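Side-chain contacts in TOXN (Bacillus thuringiensis, PDB 4ATO), which cleaves RNA within adenine-rich sequences as the toxin of a type III toxin-antitoxin system and is inhibited by an RNA pseudoknot that it also processes: residues Leu43-Asn47 with Gly48-Phe52; Pro89-Glu92 with Lys93-Lys96; Gly111-Met114 with Leu115-Leu119; Lys148-Phe151 with Leu152-Val155; Leu162-Lys165 with Cys166-Lys170. One frame throughout, in Å; residues are numbered along the deposited sequence.

Contact 1: Leu43-Asn47 with Gly48-Phe52; sequences LEKIN and GHDYF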
# COMPACT_ATOMS: atom_id res chain seq x y z
N LEU A 43 3.00 25.21 -6.97
CA LEU A 43 3.53 25.24 -5.60
C LEU A 43 4.82 26.05 -5.44
O LEU A 43 4.99 26.78 -4.45
CB LEU A 43 3.73 23.81 -5.06
CG LEU A 43 2.46 22.96 -4.91
CD1 LEU A 43 2.76 21.65 -4.20
CD2 LEU A 43 1.32 23.71 -4.20
N GLU A 44 5.73 25.93 -6.38
CA GLU A 44 6.95 26.71 -6.34
C GLU A 44 7.09 27.67 -7.53
O GLU A 44 6.60 27.41 -8.60
CB GLU A 44 8.16 25.78 -6.21
CG GLU A 44 7.83 24.46 -5.54
CD GLU A 44 9.02 23.72 -4.96
OE1 GLU A 44 10.10 23.75 -5.57
OE2 GLU A 44 8.88 23.10 -3.90
N LYS A 45 7.77 28.77 -7.31
CA LYS A 45 8.00 29.76 -8.35
C LYS A 45 8.80 29.16 -9.48
O LYS A 45 9.55 28.21 -9.28
CB LYS A 45 8.75 30.98 -7.78
CG LYS A 45 7.94 31.74 -6.74
CD LYS A 45 8.45 33.16 -6.54
CE LYS A 45 7.63 33.89 -5.48
NZ LYS A 45 8.01 35.32 -5.39
N ILE A 46 8.63 29.69 -10.69
CA ILE A 46 9.46 29.31 -11.82
C ILE A 46 10.19 30.54 -12.33
O ILE A 46 9.55 31.51 -12.74
CB ILE A 46 8.63 28.71 -12.96
CG1 ILE A 46 7.85 27.50 -12.46
CG2 ILE A 46 9.54 28.32 -14.11
CD1 ILE A 46 6.84 26.96 -13.47
N ASN A 47 11.52 30.51 -12.25
CA ASN A 47 12.35 31.65 -12.60
C ASN A 47 11.89 32.95 -11.96
O ASN A 47 11.92 34.01 -12.59
CB ASN A 47 12.48 31.81 -14.11
CG ASN A 47 13.37 30.75 -14.73
OD1 ASN A 47 14.38 30.36 -14.14
ND2 ASN A 47 12.99 30.26 -15.91
N GLY A 48 11.45 32.86 -10.71
CA GLY A 48 11.02 34.02 -9.97
C GLY A 48 9.56 34.38 -10.17
O GLY A 48 9.05 35.28 -9.50
N HIS A 49 8.88 33.69 -11.08
CA HIS A 49 7.46 33.98 -11.38
C HIS A 49 6.49 33.04 -10.67
O HIS A 49 6.72 31.84 -10.57
CB HIS A 49 7.21 33.95 -12.88
CG HIS A 49 8.14 34.82 -13.67
ND1 HIS A 49 7.86 36.15 -13.94
CD2 HIS A 49 9.34 34.57 -14.24
CE1 HIS A 49 8.86 36.67 -14.63
NE2 HIS A 49 9.77 35.73 -14.83
N ASP A 50 5.39 33.61 -10.17
CA ASP A 50 4.28 32.81 -9.68
C ASP A 50 3.44 32.34 -10.86
O ASP A 50 2.88 33.17 -11.59
CB ASP A 50 3.40 33.63 -8.73
CG ASP A 50 4.13 34.05 -7.46
OD1 ASP A 50 4.85 33.21 -6.87
OD2 ASP A 50 3.99 35.22 -7.07
N TYR A 51 3.36 31.03 -11.07
CA TYR A 51 2.56 30.49 -12.17
C TYR A 51 1.22 29.95 -11.72
O TYR A 51 1.07 29.47 -10.60
CB TYR A 51 3.32 29.39 -12.92
CG TYR A 51 4.10 29.88 -14.11
CD1 TYR A 51 5.38 30.40 -13.95
CD2 TYR A 51 3.57 29.82 -15.39
CE1 TYR A 51 6.12 30.85 -15.05
CE2 TYR A 51 4.29 30.27 -16.50
CZ TYR A 51 5.57 30.79 -16.31
OH TYR A 51 6.31 31.24 -17.39
N PHE A 52 0.25 30.02 -12.62
CA PHE A 52 -1.12 29.63 -12.31
C PHE A 52 -1.69 28.82 -13.46
O PHE A 52 -1.56 29.21 -14.62
CB PHE A 52 -1.95 30.89 -12.02
CG PHE A 52 -1.50 31.61 -10.78
CD1 PHE A 52 -1.97 31.23 -9.53
CD2 PHE A 52 -0.58 32.65 -10.86
CE1 PHE A 52 -1.55 31.89 -8.39
CE2 PHE A 52 -0.16 33.32 -9.71
CZ PHE A 52 -0.64 32.94 -8.48
O HOH W 1 4.73 29.24 -9.23
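Ile46 and Tyr51 meet at about a right angle. The CD1 methyl of Ile46 reaches Tyr51 CD1 at 3.8 Å, and Ile46 CB sits equally near that ring carbon. Lys45 reaches over Asp50 in another fashion: its chain is extended beyond CG, and Lys45 CE passes Asp50 OD1 at 3.2 Å. The ammonium itself, Lys45 NZ, stays 4.1 Å from Asp50 OD1, an approach of opposite charges beyond a salt bridge, whose attraction is probably modest. The His49 ring turns its edge to the carbonyl of Ile46, with His49 CD2 3.4 Å from Ile46 O. Two backbone bonds join the paired residues, Ile46 N to His49 O at 2.9 Å and His49 N to Ile46 O at 2.8 Å. A water links Glu44 O to Tyr51 N. The Tyr51 hydroxyl is hydrogen-bonded to Glu163 OE2, and Asn47 ND2 to Tyr136. The whole is a type I' turn with Asn47-Gly48 at its corner and one antiparallel hydrogen-bonded pair, connecting antiparallel strands 38-41 and 51-56.

Contact 2: Pro89-Glu92 with Lys93-Lys96; sequences PVPE and KECK
Backbone hydrogen bonding supplies the frame: Glu94 N donates to Pro91 O over 3.0 Å, closing a type I beta turn from Pro91 to Glu94. Apolar contacts accompany the turn. Pro91 CG rests against Glu94 CG at 3.8 Å, while Val90 CG1 touches Cys95 CB at 4.1 Å. Val90 CG1 lies anti to the backbone N (chi1 -178°), which directs that methyl to both Glu94 and Cys95. The charged contact is loose and lies among exposed residues. Glu92 OE2 and Lys93 NZ form a long salt bridge of 3.9 Å; the bend of the lysine at chi2 brings its CE back over Pro91 CB, 3.8 Å away. The Glu94 carboxylate turns elsewhere, OE2 to Tyr169 OH and OE1 to Ser13 OG. The turn thus leads from strand 78-89 into edge strand 95-97, with helix 14-23 against Val90 and Pro91, helix 159-169 against Pro91 and Lys93, and strand 9-12 beside Cys95.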
# COMPACT_ATOMS: atom_id res chain seq x y z
N PRO A 89 2.18 33.19 -15.98
CA PRO A 89 2.81 33.89 -14.86
C PRO A 89 1.96 35.09 -14.52
O PRO A 89 1.50 35.77 -15.43
CB PRO A 89 4.15 34.34 -15.45
CG PRO A 89 3.84 34.57 -16.91
CD PRO A 89 2.79 33.55 -17.28
N VAL A 90 1.72 35.34 -13.23
CA VAL A 90 0.85 36.43 -12.80
C VAL A 90 1.43 37.12 -11.57
O VAL A 90 1.88 36.46 -10.65
CB VAL A 90 -0.58 35.90 -12.46
CG1 VAL A 90 -1.51 37.04 -12.06
CG2 VAL A 90 -1.18 35.14 -13.63
N PRO A 91 1.43 38.47 -11.56
CA PRO A 91 1.87 39.22 -10.38
C PRO A 91 0.82 39.18 -9.27
O PRO A 91 -0.37 39.05 -9.57
CB PRO A 91 2.06 40.65 -10.91
CG PRO A 91 1.17 40.73 -12.09
CD PRO A 91 1.12 39.36 -12.70
N GLU A 92 1.26 39.28 -8.02
CA GLU A 92 0.37 39.01 -6.88
C GLU A 92 -0.74 40.04 -6.69
O GLU A 92 -1.69 39.81 -5.94
CB GLU A 92 1.17 38.81 -5.59
CG GLU A 92 2.17 39.92 -5.28
CD GLU A 92 3.16 39.52 -4.19
OE1 GLU A 92 3.29 38.31 -3.91
OE2 GLU A 92 3.82 40.42 -3.62
N LYS A 93 -0.63 41.17 -7.37
CA LYS A 93 -1.68 42.18 -7.29
C LYS A 93 -2.79 41.91 -8.30
O LYS A 93 -3.90 42.42 -8.17
CB LYS A 93 -1.12 43.60 -7.47
CG LYS A 93 0.22 43.67 -8.20
CD LYS A 93 1.39 43.53 -7.23
CE LYS A 93 2.60 42.90 -7.90
NZ LYS A 93 3.62 42.49 -6.90
N GLU A 94 -2.49 41.09 -9.30
CA GLU A 94 -3.51 40.79 -10.31
C GLU A 94 -4.23 39.46 -10.07
O GLU A 94 -4.92 38.96 -10.96
CB GLU A 94 -2.93 40.87 -11.73
CG GLU A 94 -2.35 42.24 -12.10
CD GLU A 94 -3.33 43.38 -11.88
OE1 GLU A 94 -4.53 43.22 -12.22
OE2 GLU A 94 -2.90 44.43 -11.36
N CYS A 95 -4.07 38.90 -8.88
CA CYS A 95 -4.79 37.67 -8.54
C CYS A 95 -5.38 37.69 -7.13
O CYS A 95 -4.79 38.24 -6.20
CB CYS A 95 -3.91 36.44 -8.74
SG CYS A 95 -2.68 36.19 -7.47
N LYS A 96 -6.56 37.09 -6.99
CA LYS A 96 -7.23 37.01 -5.70
C LYS A 96 -7.40 35.55 -5.27
O LYS A 96 -7.73 34.69 -6.07
CB LYS A 96 -8.59 37.69 -5.77
CG LYS A 96 -9.33 37.71 -4.43
CD LYS A 96 -8.48 38.36 -3.34
CE LYS A 96 -9.02 38.03 -1.95
NZ LYS A 96 -10.47 38.36 -1.84

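Contact 3: Gly111-Met114 with Leu115-Leu119; sequences GNLM and LKQYL. With nucleotides of chain B.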
# COMPACT_ATOMS: atom_id res chain seq x y z
N GLY A 111 -19.70 26.40 -4.97
CA GLY A 111 -18.71 26.35 -3.91
C GLY A 111 -18.41 24.91 -3.54
O GLY A 111 -17.26 24.55 -3.26
N ASN A 112 -19.44 24.08 -3.55
CA ASN A 112 -19.27 22.68 -3.23
C ASN A 112 -18.51 21.90 -4.31
O ASN A 112 -17.76 20.98 -4.01
CB ASN A 112 -20.61 22.02 -2.94
CG ASN A 112 -20.47 20.56 -2.59
OD1 ASN A 112 -19.97 20.20 -1.52
ND2 ASN A 112 -20.91 19.69 -3.50
N LEU A 113 -18.72 22.29 -5.57
CA LEU A 113 -17.97 21.74 -6.69
C LEU A 113 -16.50 22.03 -6.42
O LEU A 113 -15.63 21.16 -6.50
CB LEU A 113 -18.39 22.45 -7.98
CG LEU A 113 -18.12 21.89 -9.38
CD1 LEU A 113 -17.76 23.01 -10.37
CD2 LEU A 113 -17.10 20.78 -9.44
N MET A 114 -16.24 23.29 -6.10
CA MET A 114 -14.89 23.75 -5.82
C MET A 114 -14.24 22.99 -4.65
O MET A 114 -13.04 22.71 -4.68
CB MET A 114 -14.96 25.24 -5.51
CG MET A 114 -13.75 26.01 -5.93
SD MET A 114 -14.20 27.30 -7.09
CE MET A 114 -12.56 27.66 -7.68
N LEU A 115 -15.02 22.66 -3.62
CA LEU A 115 -14.51 21.83 -2.54
C LEU A 115 -14.08 20.46 -3.07
O LEU A 115 -12.99 19.99 -2.76
CB LEU A 115 -15.55 21.67 -1.42
CG LEU A 115 -15.17 20.83 -0.19
CD1 LEU A 115 -13.93 21.40 0.49
CD2 LEU A 115 -16.32 20.76 0.79
N LYS A 116 -14.93 19.83 -3.88
CA LYS A 116 -14.60 18.53 -4.46
C LYS A 116 -13.31 18.62 -5.26
O LYS A 116 -12.46 17.74 -5.20
CB LYS A 116 -15.73 18.03 -5.37
CG LYS A 116 -16.97 17.54 -4.62
CD LYS A 116 -17.91 16.88 -5.58
CE LYS A 116 -19.12 16.29 -4.89
NZ LYS A 116 -19.92 15.54 -5.90
N GLN A 117 -13.17 19.71 -6.00
CA GLN A 117 -11.99 19.91 -6.82
C GLN A 117 -10.78 20.07 -5.92
O GLN A 117 -9.71 19.53 -6.22
CB GLN A 117 -12.17 21.13 -7.73
CG GLN A 117 -13.16 20.89 -8.88
CD GLN A 117 -13.37 22.12 -9.74
OE1 GLN A 117 -13.54 23.23 -9.22
NE2 GLN A 117 -13.34 21.94 -11.05
N TYR A 118 -10.95 20.77 -4.81
CA TYR A 118 -9.86 20.92 -3.86
C TYR A 118 -9.47 19.57 -3.26
O TYR A 118 -8.30 19.26 -3.17
CB TYR A 118 -10.18 21.92 -2.73
CG TYR A 118 -9.07 21.95 -1.71
CD1 TYR A 118 -7.86 22.57 -2.00
CD2 TYR A 118 -9.21 21.31 -0.48
CE1 TYR A 118 -6.82 22.59 -1.08
CE2 TYR A 118 -8.16 21.32 0.45
CZ TYR A 118 -6.97 21.96 0.14
OH TYR A 118 -5.92 21.98 1.03
N LEU A 119 -10.46 18.78 -2.84
CA LEU A 119 -10.13 17.50 -2.22
C LEU A 119 -9.41 16.58 -3.20
O LEU A 119 -8.48 15.89 -2.81
CB LEU A 119 -11.37 16.83 -1.63
CG LEU A 119 -12.08 17.56 -0.47
CD1 LEU A 119 -13.24 16.72 0.04
CD2 LEU A 119 -11.13 17.87 0.66
P U B 10 -6.49 21.55 4.56
OP1 U B 10 -6.09 20.98 3.25
OP2 U B 10 -5.47 22.26 5.37
O5' U B 10 -7.77 22.48 4.39
C5' U B 10 -7.71 23.66 3.60
C4' U B 10 -8.92 24.53 3.81
O4' U B 10 -8.81 25.70 2.96
C3' U B 10 -10.26 23.88 3.44
O3' U B 10 -11.30 24.44 4.25
C2' U B 10 -10.45 24.33 2.00
O2' U B 10 -11.78 24.30 1.55
C1' U B 10 -9.90 25.76 2.06
N1 U B 10 -9.40 26.27 0.78
C2 U B 10 -9.99 27.42 0.28
O2 U B 10 -10.89 28.00 0.85
N3 U B 10 -9.47 27.89 -0.90
C4 U B 10 -8.45 27.31 -1.63
O4 U B 10 -8.11 27.84 -2.69
C5 U B 10 -7.89 26.13 -1.05
C6 U B 10 -8.36 25.66 0.11
P C B 30 -29.02 15.95 -2.31
OP1 C B 30 -30.30 16.70 -2.38
OP2 C B 30 -28.93 14.63 -2.98
O5' C B 30 -27.82 16.89 -2.78
C5' C B 30 -27.81 18.27 -2.46
C4' C B 30 -26.51 18.92 -2.88
O4' C B 30 -25.40 18.18 -2.32
C3' C B 30 -26.22 18.92 -4.38
O3' C B 30 -26.87 19.96 -5.07
C2' C B 30 -24.71 19.02 -4.43
O2' C B 30 -24.29 20.36 -4.21
C1' C B 30 -24.31 18.18 -3.21
N1 C B 30 -23.98 16.78 -3.58
C2 C B 30 -22.76 16.54 -4.22
O2 C B 30 -22.01 17.50 -4.46
N3 C B 30 -22.42 15.28 -4.57
C4 C B 30 -23.25 14.27 -4.31
N4 C B 30 -22.85 13.05 -4.68
C5 C B 30 -24.50 14.48 -3.65
C6 C B 30 -24.83 15.74 -3.32
P A B 11 -11.82 23.67 5.56
OP1 A B 11 -12.73 24.60 6.28
OP2 A B 11 -10.63 23.15 6.28
O5' A B 11 -12.64 22.47 4.95
C5' A B 11 -13.79 22.70 4.14
C4' A B 11 -14.90 21.76 4.50
O4' A B 11 -14.62 20.45 3.93
C3' A B 11 -15.10 21.53 5.99
O3' A B 11 -16.47 21.33 6.25
C2' A B 11 -14.35 20.24 6.25
O2' A B 11 -14.80 19.52 7.37
C1' A B 11 -14.58 19.47 4.95
N9 A B 11 -13.51 18.54 4.61
C8 A B 11 -12.17 18.84 4.57
N7 A B 11 -11.43 17.82 4.21
C5 A B 11 -12.33 16.79 3.98
C6 A B 11 -12.15 15.46 3.58
N6 A B 11 -10.95 14.92 3.32
N1 A B 11 -13.26 14.69 3.45
C2 A B 11 -14.44 15.24 3.72
N3 A B 11 -14.73 16.48 4.10
C4 A B 11 -13.62 17.22 4.23
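Gln117 lies against Leu113 one helical turn earlier, its CG 4.0 Å from Leu113 CD2, the two side chains slanting across each other. Its amide nitrogen is bonded to Ile79 O, whereas OE1, buried here 3.7 Å from Met114 CA, has no polar partner in the model. Met114 bends at chi2, and its side chain packs on Phe9 and Ile98. Leu115 turns to the RNA instead: its CB rests on Asn112 O, and with CG anti to the backbone N (chi1 -179°) both methyls reach the ribose of A11 of chain B, Leu115 CD2 coming to 3.6 Å from its O4'. Lys116 NZ donates to N3 of C30 of chain B at 2.8 Å and also pairs with Asp73, while Asn112 bonds weakly to O2 of the same base through ND2 and to N2 of a guanine base through OD1. U10 of chain B lies over one face of the Tyr118 ring, offset toward its rim. This stretch of helix therefore combines apolar packing with base-directed polar contacts, consistent with selective RNA recognition.

Contact 4: Lys148-Phe151 with Leu152-Val155; sequences KQKF and LKGV. With nucleotides of chain C.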
# COMPACT_ATOMS: atom_id res chain seq x y z
N LYS A 148 8.53 16.06 -30.11
CA LYS A 148 7.66 16.38 -28.97
C LYS A 148 7.62 17.86 -28.67
O LYS A 148 6.56 18.44 -28.48
CB LYS A 148 8.10 15.64 -27.71
CG LYS A 148 7.11 15.86 -26.54
CD LYS A 148 7.50 15.07 -25.28
CE LYS A 148 7.40 13.55 -25.53
NZ LYS A 148 7.50 12.78 -24.25
N GLN A 149 8.80 18.47 -28.59
CA GLN A 149 8.93 19.89 -28.32
C GLN A 149 8.18 20.75 -29.33
O GLN A 149 7.64 21.79 -28.97
CB GLN A 149 10.41 20.28 -28.26
CG GLN A 149 11.10 19.73 -27.01
CD GLN A 149 12.61 19.65 -27.14
OE1 GLN A 149 13.17 19.85 -28.22
NE2 GLN A 149 13.28 19.37 -26.03
N LYS A 150 8.13 20.31 -30.58
CA LYS A 150 7.33 20.98 -31.59
C LYS A 150 5.84 20.91 -31.25
O LYS A 150 5.12 21.91 -31.32
CB LYS A 150 7.58 20.38 -32.98
CG LYS A 150 7.49 21.38 -34.12
CD LYS A 150 8.54 22.49 -33.97
CE LYS A 150 7.89 23.83 -33.61
NZ LYS A 150 8.87 24.88 -33.21
N PHE A 151 5.37 19.72 -30.88
CA PHE A 151 3.98 19.57 -30.46
C PHE A 151 3.67 20.46 -29.27
O PHE A 151 2.67 21.19 -29.25
CB PHE A 151 3.67 18.11 -30.10
CG PHE A 151 2.49 17.96 -29.18
CD1 PHE A 151 1.20 18.14 -29.66
CD2 PHE A 151 2.67 17.64 -27.84
CE1 PHE A 151 0.10 18.00 -28.81
CE2 PHE A 151 1.58 17.50 -26.99
CZ PHE A 151 0.29 17.67 -27.47
N LEU A 152 4.56 20.41 -28.27
CA LEU A 152 4.34 21.16 -27.03
C LEU A 152 4.32 22.66 -27.31
O LEU A 152 3.45 23.36 -26.82
CB LEU A 152 5.40 20.80 -25.96
CG LEU A 152 5.25 19.39 -25.37
CD1 LEU A 152 6.44 19.03 -24.49
CD2 LEU A 152 3.95 19.28 -24.58
N LYS A 153 5.27 23.13 -28.12
CA LYS A 153 5.33 24.55 -28.47
C LYS A 153 4.05 25.02 -29.15
O LYS A 153 3.59 26.13 -28.90
CB LYS A 153 6.54 24.87 -29.35
CG LYS A 153 7.84 24.96 -28.58
CD LYS A 153 9.03 25.23 -29.50
CE LYS A 153 10.34 25.28 -28.73
NZ LYS A 153 10.80 23.92 -28.32
N GLY A 154 3.49 24.16 -29.99
CA GLY A 154 2.28 24.49 -30.72
C GLY A 154 1.06 24.59 -29.80
O GLY A 154 0.23 25.48 -29.96
N VAL A 155 0.97 23.69 -28.83
CA VAL A 155 -0.24 23.61 -28.01
C VAL A 155 -0.15 24.46 -26.73
O VAL A 155 -1.16 24.67 -26.06
CB VAL A 155 -0.57 22.13 -27.65
CG1 VAL A 155 0.27 21.66 -26.47
CG2 VAL A 155 -2.05 21.98 -27.34
P U C 5 -3.17 14.30 -29.56
OP1 U C 5 -4.57 14.03 -29.96
OP2 U C 5 -2.63 13.63 -28.36
O5' U C 5 -2.18 14.06 -30.80
C5' U C 5 -2.33 14.80 -32.00
C4' U C 5 -1.03 14.92 -32.76
O4' U C 5 -0.12 15.82 -32.07
C3' U C 5 -0.22 13.64 -32.91
O3' U C 5 -0.73 12.77 -33.90
C2' U C 5 1.17 14.19 -33.21
O2' U C 5 1.24 14.66 -34.55
C1' U C 5 1.22 15.39 -32.27
N1 U C 5 1.81 15.03 -30.96
C2 U C 5 3.18 14.85 -30.96
O2 U C 5 3.87 15.04 -31.95
N3 U C 5 3.73 14.48 -29.75
C4 U C 5 3.04 14.25 -28.57
O4 U C 5 3.67 13.91 -27.57
C5 U C 5 1.62 14.43 -28.67
C6 U C 5 1.06 14.79 -29.83
P U C 4 -6.85 19.31 -31.82
OP1 U C 4 -6.66 18.43 -32.99
OP2 U C 4 -8.17 19.33 -31.14
O5' U C 4 -5.69 19.04 -30.76
C5' U C 4 -4.36 18.80 -31.18
C4' U C 4 -3.56 18.09 -30.12
O4' U C 4 -3.48 18.92 -28.94
C3' U C 4 -4.14 16.75 -29.65
O3' U C 4 -3.06 15.88 -29.32
C2' U C 4 -4.90 17.15 -28.38
O2' U C 4 -5.09 16.09 -27.45
C1' U C 4 -3.98 18.22 -27.82
N1 U C 4 -4.64 19.20 -26.93
C2 U C 4 -4.30 19.13 -25.60
O2 U C 4 -3.54 18.29 -25.17
N3 U C 4 -4.89 20.08 -24.79
C4 U C 4 -5.76 21.07 -25.19
O4 U C 4 -6.21 21.85 -24.34
C5 U C 4 -6.06 21.08 -26.59
C6 U C 4 -5.49 20.17 -27.40
P G C 20 10.46 11.48 -19.78
OP1 G C 20 10.38 11.56 -18.30
OP2 G C 20 10.76 12.71 -20.53
O5' G C 20 11.46 10.33 -20.20
C5' G C 20 11.23 8.98 -19.80
C4' G C 20 11.75 8.00 -20.82
O4' G C 20 10.80 7.91 -21.91
C3' G C 20 13.09 8.38 -21.45
O3' G C 20 13.81 7.19 -21.78
C2' G C 20 12.67 9.06 -22.74
O2' G C 20 13.65 9.05 -23.75
C1' G C 20 11.46 8.22 -23.13
N9 G C 20 10.51 8.90 -24.00
C8 G C 20 9.54 9.81 -23.65
N7 G C 20 8.86 10.24 -24.68
C5 G C 20 9.42 9.58 -25.76
C6 G C 20 9.09 9.65 -27.13
O6 G C 20 8.21 10.34 -27.66
N1 G C 20 9.91 8.82 -27.89
C2 G C 20 10.91 8.02 -27.38
N2 G C 20 11.60 7.27 -28.27
N3 G C 20 11.22 7.95 -26.10
C4 G C 20 10.44 8.75 -25.36
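Phe151 and Val155 form the dense side of this short helix, with RNA completing it. The phenyl ring, set by CG anti to the backbone N (chi1 157°), is sandwiched: U5 of chain C lies over its centre with C6 3.4 Å from Phe151 CD1, and Val155 CG1 covers the opposite face, offset toward the rim and 4.1 Å from Phe151 CZ. The sugar of U4 of chain C meets the ring at its edge. Leu152 adds to this wall by pressing CD2 on Phe151 CE2 at 3.8 Å, while its other methyl, CD1, runs alongside the Lys148 chain and lies 3.8 Å from Lys148 CG. That lysine continues to the RNA, where NZ donates to N7 of G20 of chain C over 2.9 Å and is shared with Gln66 and a cytosine base. The other flank is looser and faces solvent at Lys150, although Lys153 CG still packs on Gln149 O. Lys150 NZ lies 3.7 Å from the Lys153 CD methylene, and the two ammonium groups remain 5.3 Å apart; Lys153 NZ makes a weak bond to Asp138 O. Helix 147-155 thus lies beside the end of helix 108-139: Gln149 bonds Asp138 through NE2 and Ser146 N through OE1, Leu152 packs on Asp138 and Val139, and Val155 O receives Asn85 ND2 from strand 78-89.

Contact 5: Leu162-Lys165 with Cys166-Lys170; sequences LEEK and CQEYK
Glu168 extends past the carbonyl of Glu164, its CG 3.2 Å from Glu164 O. Their carboxylates are like charges at close range, Glu164 OE1 and Glu168 OE2 standing 4.3 Å apart. The helix itself is held by backbone bonds, among them Glu168 N to Glu164 O at 2.8 Å and Tyr169 N to Lys165 O at 3.0 Å. Cys166 CB lies 3.4 Å from Glu163 O. Beyond this core, polar ends tie the helix to several surrounding elements. Lys165 bends at chi2 and chi3, forming a salt bridge with Glu22 and a cation-pi contact with Tyr19, whose hydroxyl also bonds Lys165 O. Glu163 OE2 is hydrogen-bonded to the hydroxyls of Tyr51 and Tyr136, and Tyr169 OH bonds Glu94. Two hydroxyl bonds to one carboxylate oxygen would probably favour its charged form, whereas the Glu164-Glu168 pair would probably feel mutual repulsion, which Lys165 NZ, 5.1 Å from Glu168 OE1 and already paired with Glu22, may ease slightly.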
# COMPACT_ATOMS: atom_id res chain seq x y z
N LEU A 162 5.29 35.56 -22.11
CA LEU A 162 4.43 35.96 -20.99
C LEU A 162 5.23 36.40 -19.77
O LEU A 162 4.80 37.27 -19.02
CB LEU A 162 3.45 34.84 -20.61
CG LEU A 162 2.42 34.39 -21.65
CD1 LEU A 162 1.40 33.42 -21.03
CD2 LEU A 162 1.72 35.58 -22.30
N GLU A 163 6.41 35.80 -19.56
CA GLU A 163 7.26 36.20 -18.44
C GLU A 163 7.79 37.62 -18.62
O GLU A 163 7.88 38.39 -17.66
CB GLU A 163 8.42 35.21 -18.24
CG GLU A 163 8.01 33.94 -17.51
CD GLU A 163 9.09 32.89 -17.49
OE1 GLU A 163 10.28 33.28 -17.55
OE2 GLU A 163 8.76 31.69 -17.42
N GLU A 164 8.14 37.95 -19.86
CA GLU A 164 8.54 39.31 -20.20
C GLU A 164 7.41 40.28 -19.90
O GLU A 164 7.63 41.34 -19.32
CB GLU A 164 8.90 39.43 -21.68
CG GLU A 164 10.28 38.95 -22.04
CD GLU A 164 10.68 39.40 -23.43
OE1 GLU A 164 9.98 40.27 -24.00
OE2 GLU A 164 11.69 38.89 -23.96
N LYS A 165 6.20 39.92 -20.30
CA LYS A 165 5.04 40.75 -20.05
C LYS A 165 4.82 40.94 -18.55
O LYS A 165 4.47 42.03 -18.11
CB LYS A 165 3.80 40.16 -20.70
CG LYS A 165 3.75 40.37 -22.20
CD LYS A 165 2.50 41.12 -22.60
CE LYS A 165 2.83 42.44 -23.28
NZ LYS A 165 1.61 43.05 -23.91
N CYS A 166 5.04 39.88 -17.78
CA CYS A 166 4.95 39.98 -16.33
C CYS A 166 5.97 40.98 -15.81
O CYS A 166 5.66 41.82 -14.97
CB CYS A 166 5.15 38.61 -15.68
SG CYS A 166 5.09 38.61 -13.87
N GLN A 167 7.20 40.89 -16.32
CA GLN A 167 8.27 41.80 -15.94
C GLN A 167 7.88 43.24 -16.26
O GLN A 167 8.02 44.13 -15.42
CB GLN A 167 9.57 41.45 -16.67
CG GLN A 167 10.25 40.17 -16.20
CD GLN A 167 11.05 40.36 -14.92
OE1 GLN A 167 11.32 41.49 -14.51
NE2 GLN A 167 11.43 39.25 -14.29
N GLU A 168 7.37 43.45 -17.47
CA GLU A 168 6.95 44.78 -17.91
C GLU A 168 5.88 45.35 -16.99
O GLU A 168 5.83 46.56 -16.77
CB GLU A 168 6.45 44.74 -19.35
CG GLU A 168 7.52 44.41 -20.37
CD GLU A 168 6.97 44.27 -21.78
OE1 GLU A 168 6.01 44.98 -22.12
OE2 GLU A 168 7.50 43.42 -22.54
N TYR A 169 5.03 44.48 -16.45
CA TYR A 169 4.00 44.92 -15.53
C TYR A 169 4.64 45.53 -14.29
O TYR A 169 4.11 46.47 -13.70
CB TYR A 169 3.08 43.77 -15.12
CG TYR A 169 2.10 44.14 -14.03
CD1 TYR A 169 2.45 44.04 -12.68
CD2 TYR A 169 0.82 44.61 -14.34
CE1 TYR A 169 1.56 44.39 -11.68
CE2 TYR A 169 -0.08 44.96 -13.34
CZ TYR A 169 0.30 44.85 -12.01
OH TYR A 169 -0.57 45.19 -11.00
N LYS A 170 5.77 44.97 -13.89
CA LYS A 170 6.49 45.44 -12.71
C LYS A 170 7.14 46.80 -12.96
O LYS A 170 8.35 46.97 -12.80
CB LYS A 170 7.50 44.40 -12.24
CG LYS A 170 6.86 43.08 -11.82
CD LYS A 170 7.90 42.02 -11.50
CE LYS A 170 7.25 40.75 -10.94
NZ LYS A 170 6.31 40.13 -11.91

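Along the chain the five contacts follow one another in series. Contacts 1, 2 and 5 cluster, their centres 11 to 13 Å apart: the turns of contact 1 and contact 2 reach the same antiparallel sheet and touch through Asp50 O and Val90 N, and helix 159-169 of contact 5 packs against both, through His49 and Pro91 among others. Contacts 3 and 4 lie on opposite sides of the chain's centre, about 32 Å between centres, on the successive helices 108-139 and 147-155. Both touch RNA, of chains B and C respectively. The cluster consists of contacts within the toxin chain, packing and hydrogen bonds, whereas the two distant helical segments meet separate RNA strands, fitting the alternation of toxin and RNA in the triangular assembly.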